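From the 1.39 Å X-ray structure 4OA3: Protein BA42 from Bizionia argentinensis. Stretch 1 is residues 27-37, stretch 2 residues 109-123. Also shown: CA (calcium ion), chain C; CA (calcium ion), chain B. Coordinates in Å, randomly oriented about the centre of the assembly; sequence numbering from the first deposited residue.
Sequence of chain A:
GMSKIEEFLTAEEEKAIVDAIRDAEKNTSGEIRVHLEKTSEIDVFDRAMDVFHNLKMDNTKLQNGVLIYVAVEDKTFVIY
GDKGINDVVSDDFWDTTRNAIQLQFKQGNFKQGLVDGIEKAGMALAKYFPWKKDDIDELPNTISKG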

# COMPACT_ATOMS: atom_id res chain seq x y z
N ASN A 27 12.88 2.53 5.13
CA ASN A 27 13.67 1.57 4.34
C ASN A 27 13.72 1.92 2.88
O ASN A 27 14.57 1.40 2.14
CB ASN A 27 13.04 0.18 4.45
CG ASN A 27 13.12 -0.40 5.83
OD1 ASN A 27 14.08 -0.16 6.57
ND2 ASN A 27 12.18 -1.27 6.17
N THR A 28 12.84 2.80 2.44
CA THR A 28 12.77 3.17 1.03
C THR A 28 12.33 4.61 0.87
O THR A 28 11.73 5.16 1.79
CB THR A 28 11.72 2.26 0.32
OG1 THR A 28 11.65 2.58 -1.07
CG2 THR A 28 10.31 2.39 0.94
N SER A 29 12.62 5.21 -0.29
CA SER A 29 12.09 6.52 -0.65
C SER A 29 10.66 6.35 -1.20
O SER A 29 9.97 7.35 -1.41
CB SER A 29 12.95 7.23 -1.68
OG SER A 29 12.86 6.58 -2.93
N GLY A 30 10.20 5.12 -1.41
CA GLY A 30 8.83 4.87 -1.82
C GLY A 30 7.84 5.29 -0.74
O GLY A 30 8.18 5.40 0.45
N GLU A 31 6.63 5.61 -1.18
CA GLU A 31 5.58 6.09 -0.29
C GLU A 31 4.40 5.16 -0.35
O GLU A 31 4.02 4.76 -1.46
CB GLU A 31 5.18 7.48 -0.67
CG GLU A 31 6.28 8.52 -0.46
CD GLU A 31 6.32 9.14 0.92
OE1 GLU A 31 5.24 9.22 1.56
OE2 GLU A 31 7.42 9.56 1.37
N ILE A 32 3.86 4.77 0.78
CA ILE A 32 2.79 3.77 0.85
C ILE A 32 1.54 4.31 1.49
O ILE A 32 1.61 4.95 2.52
CB ILE A 32 3.27 2.52 1.64
CG1 ILE A 32 4.49 1.88 0.97
CG2 ILE A 32 2.12 1.51 1.81
CD1 ILE A 32 5.29 1.02 1.88
N ARG A 33 0.36 4.05 0.88
CA ARG A 33 -0.93 4.30 1.53
C ARG A 33 -1.85 3.13 1.36
O ARG A 33 -1.70 2.33 0.42
CB ARG A 33 -1.66 5.54 0.99
CG ARG A 33 -0.87 6.82 1.23
CD ARG A 33 -1.68 8.08 1.01
NE ARG A 33 -2.72 8.17 2.04
CZ ARG A 33 -3.71 9.04 2.00
NH1 ARG A 33 -3.83 9.89 0.99
NH2 ARG A 33 -4.61 9.05 2.97
N VAL A 34 -2.78 3.00 2.29
CA VAL A 34 -3.86 2.04 2.27
C VAL A 34 -5.15 2.79 2.05
O VAL A 34 -5.37 3.85 2.66
CB VAL A 34 -3.92 1.25 3.59
CG1 VAL A 34 -5.14 0.35 3.68
CG2 VAL A 34 -2.66 0.43 3.79
N HIS A 35 -6.03 2.23 1.20
CA HIS A 35 -7.39 2.75 1.03
C HIS A 35 -8.34 1.59 1.25
O HIS A 35 -8.16 0.52 0.66
CB HIS A 35 -7.64 3.32 -0.35
CG HIS A 35 -9.08 3.70 -0.61
ND1 HIS A 35 -9.57 4.96 -0.28
CD2 HIS A 35 -10.07 2.99 -1.21
CE1 HIS A 35 -10.83 4.97 -0.73
NE2 HIS A 35 -11.16 3.83 -1.27
N LEU A 36 -9.33 1.81 2.10
CA LEU A 36 -10.35 0.81 2.38
C LEU A 36 -11.71 1.31 1.89
O LEU A 36 -12.08 2.46 2.12
CB LEU A 36 -10.45 0.56 3.88
CG LEU A 36 -9.12 0.17 4.61
CD1 LEU A 36 -9.36 -0.07 6.10
CD2 LEU A 36 -8.48 -1.06 4.01
N GLU A 37 -12.48 0.40 1.28
CA GLU A 37 -13.87 0.69 0.95
C GLU A 37 -14.64 -0.63 0.95
O GLU A 37 -14.04 -1.70 0.93
CB GLU A 37 -14.05 1.51 -0.32
CG GLU A 37 -13.63 0.84 -1.61
CD GLU A 37 -13.60 1.80 -2.79
OE1 GLU A 37 -13.43 3.03 -2.58
OE2 GLU A 37 -13.66 1.31 -3.94
N ASN A 109 -7.12 -12.42 9.56
CA ASN A 109 -6.23 -11.50 10.27
C ASN A 109 -6.04 -10.28 9.40
O ASN A 109 -5.03 -10.10 8.75
CB ASN A 109 -4.89 -12.17 10.54
CG ASN A 109 -4.97 -13.39 11.41
OD1 ASN A 109 -5.88 -13.53 12.23
ND2 ASN A 109 -4.00 -14.30 11.24
N PHE A 110 -7.08 -9.44 9.37
CA PHE A 110 -7.11 -8.27 8.51
C PHE A 110 -6.00 -7.25 8.80
O PHE A 110 -5.24 -6.90 7.91
CB PHE A 110 -8.50 -7.64 8.61
CG PHE A 110 -8.77 -6.53 7.62
CD1 PHE A 110 -8.89 -6.81 6.27
CD2 PHE A 110 -9.03 -5.25 8.05
CE1 PHE A 110 -9.16 -5.78 5.36
CE2 PHE A 110 -9.33 -4.23 7.14
CZ PHE A 110 -9.35 -4.50 5.80
N LYS A 111 -5.87 -6.83 10.05
CA LYS A 111 -4.80 -5.92 10.45
C LYS A 111 -3.44 -6.51 10.11
O LYS A 111 -2.61 -5.86 9.47
CB LYS A 111 -4.87 -5.57 11.95
CG LYS A 111 -3.75 -4.65 12.45
CD LYS A 111 -3.04 -5.17 13.69
CE LYS A 111 -2.07 -6.27 13.41
NZ LYS A 111 -1.45 -6.77 14.67
N GLN A 112 -3.20 -7.77 10.50
CA GLN A 112 -1.90 -8.36 10.26
C GLN A 112 -1.54 -8.49 8.78
O GLN A 112 -0.38 -8.34 8.41
CB GLN A 112 -1.77 -9.74 10.95
CG GLN A 112 -0.32 -10.12 11.19
CD GLN A 112 0.38 -9.14 12.11
OE1 GLN A 112 -0.12 -8.82 13.20
NE2 GLN A 112 1.52 -8.61 11.69
N GLY A 113 -2.52 -8.74 7.94
CA GLY A 113 -2.28 -8.79 6.51
C GLY A 113 -1.78 -7.46 5.99
O GLY A 113 -0.84 -7.39 5.20
N LEU A 114 -2.42 -6.37 6.45
CA LEU A 114 -1.96 -5.06 5.98
C LEU A 114 -0.59 -4.74 6.53
O LEU A 114 0.25 -4.25 5.80
CB LEU A 114 -2.97 -4.00 6.39
CG LEU A 114 -4.30 -4.09 5.63
CD1 LEU A 114 -5.32 -3.13 6.19
CD2 LEU A 114 -4.08 -3.80 4.12
N VAL A 115 -0.34 -5.00 7.81
CA VAL A 115 0.98 -4.72 8.38
C VAL A 115 2.06 -5.51 7.65
O VAL A 115 3.11 -4.97 7.30
CB VAL A 115 1.00 -5.04 9.88
CG1 VAL A 115 2.43 -5.09 10.44
CG2 VAL A 115 0.16 -4.01 10.64
N ASP A 116 1.81 -6.81 7.45
CA ASP A 116 2.79 -7.66 6.77
C ASP A 116 3.03 -7.28 5.33
O ASP A 116 4.18 -7.30 4.85
CB ASP A 116 2.35 -9.13 6.83
CG ASP A 116 2.43 -9.74 8.21
OD1 ASP A 116 2.95 -9.06 9.16
OD2 ASP A 116 1.99 -10.89 8.36
N GLY A 117 1.97 -6.86 4.63
CA GLY A 117 2.11 -6.39 3.27
C GLY A 117 2.90 -5.10 3.20
O GLY A 117 3.74 -4.94 2.33
N ILE A 118 2.63 -4.17 4.14
CA ILE A 118 3.35 -2.90 4.16
C ILE A 118 4.84 -3.17 4.39
O ILE A 118 5.70 -2.57 3.72
CB ILE A 118 2.73 -1.97 5.23
CG1 ILE A 118 1.33 -1.47 4.76
CG2 ILE A 118 3.69 -0.80 5.58
CD1 ILE A 118 0.47 -0.97 5.85
N GLU A 119 5.16 -4.04 5.34
CA GLU A 119 6.56 -4.35 5.61
C GLU A 119 7.25 -4.95 4.37
O GLU A 119 8.34 -4.53 3.99
CB GLU A 119 6.67 -5.31 6.79
CG GLU A 119 8.11 -5.67 7.14
CD GLU A 119 8.27 -6.64 8.30
OE1 GLU A 119 7.46 -7.58 8.41
OE2 GLU A 119 9.26 -6.49 9.05
N LYS A 120 6.59 -5.87 3.72
CA LYS A 120 7.13 -6.51 2.52
C LYS A 120 7.31 -5.50 1.39
O LYS A 120 8.30 -5.52 0.66
CB LYS A 120 6.23 -7.67 2.07
CG LYS A 120 6.43 -8.89 2.93
CD LYS A 120 7.60 -9.77 2.44
CE LYS A 120 7.96 -10.88 3.40
NZ LYS A 120 6.90 -11.93 3.48
N ALA A 121 6.32 -4.60 1.23
CA ALA A 121 6.39 -3.58 0.20
C ALA A 121 7.57 -2.63 0.42
O ALA A 121 8.22 -2.22 -0.53
CB ALA A 121 5.06 -2.82 0.13
N GLY A 122 7.83 -2.21 1.68
CA GLY A 122 8.96 -1.34 1.94
C GLY A 122 10.29 -1.99 1.57
O GLY A 122 11.17 -1.35 0.98
N MET A 123 10.41 -3.27 1.87
CA MET A 123 11.62 -4.06 1.56
C MET A 123 11.75 -4.27 0.04
O MET A 123 12.85 -4.20 -0.50
CB MET A 123 11.57 -5.45 2.23
CG MET A 123 11.40 -5.46 3.73
SD MET A 123 12.94 -5.60 4.62
CE MET A 123 13.46 -3.88 4.50
CA CA C . 9.65 9.48 2.06
CA CA B . 4.19 8.70 3.63
O HOH W 1 9.69 -2.36 5.20
O HOH W 2 9.70 7.11 1.92
O HOH W 3 10.02 9.73 -0.34
O HOH W 4 2.31 7.62 2.61
O HOH W 5 8.53 9.18 4.26

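How does a strand hold a helix that lies nearly antiparallel to it? Strand 31-37 and helix 110-123 run at 160° to each other, their axes 9.6 Å apart at closest approach, and no direct hydrogen bond joins them. Apolar packing does most of the work, and 451 Å² of surface is buried, both sides summed. Alternation in the strand sets the pattern: Ile-32, Val-34 and Leu-36 point their CA-to-CB bonds toward the helix, while Arg-33 between them points away.

Why does Ile-32 cover more surface than any other residue here? Its m, t rotamer carries CD1 to the helix backbone, 4.1 Å from both Ile-118 O and Gly-122 N, with Ala-121 CB 4.2 Å from the same Ile-32 CD1. The other branch is also used, since Ile-32 CG2 lies 4.3 Å from Ile-118 CG1. Ile-118 leaves its helix sideways, yet its CD1 reaches Val-34 CG2 at 4.0 Å, so this one side chain touches two successive inward residues of the strand. Branched aliphatic chains suit this buried place because they fill space and leave no polar group unpaired.

Where do the backbones come closest? At Gly-122, which has no side chain and meets stretch 1 through its backbone, with 54 Å² covered. Its CA is 6.0 Å from that of Thr-28, against 7.5 Å for the CA atoms of Ile-32 and Ile-118 and 8.2 Å for those of Val-34 and Leu-114. Thr-28 CB packs 3.7 Å from Gly-122 O; Thr-28 OG1 instead accepts a hydrogen bond from Gly-30 N at 2.9 Å, within its own loop. At the more open margin, Asn-27 ND2 lies 3.4 Å from Met-123 CE, the methionine's end coming nearer although its CA-to-CB bond points away. A water adds a polar link: it accepts from Asn-27 ND2 at 2.9 Å and donates to Glu-119 O at 2.8 Å from its oxygen.

What closes the other end? Leu-36 CD2 meets Phe-110 CZ at 4.0 Å, approaching the ring obliquely, and lies 4.4 Å from Leu-114 CD1. That same Leu-114 CD1 is 4.3 Å from Val-34 CG1, so Leu-114 bridges two strand residues much as Ile-118 does one helical turn later. Phe-110 starts sideways, but its long, flat side chain brings the ring tip to the leucine. Both Leu-36 and Leu-114 adopt the m, t rotamer, and their methyl groups make this end of the contact wholly apolar.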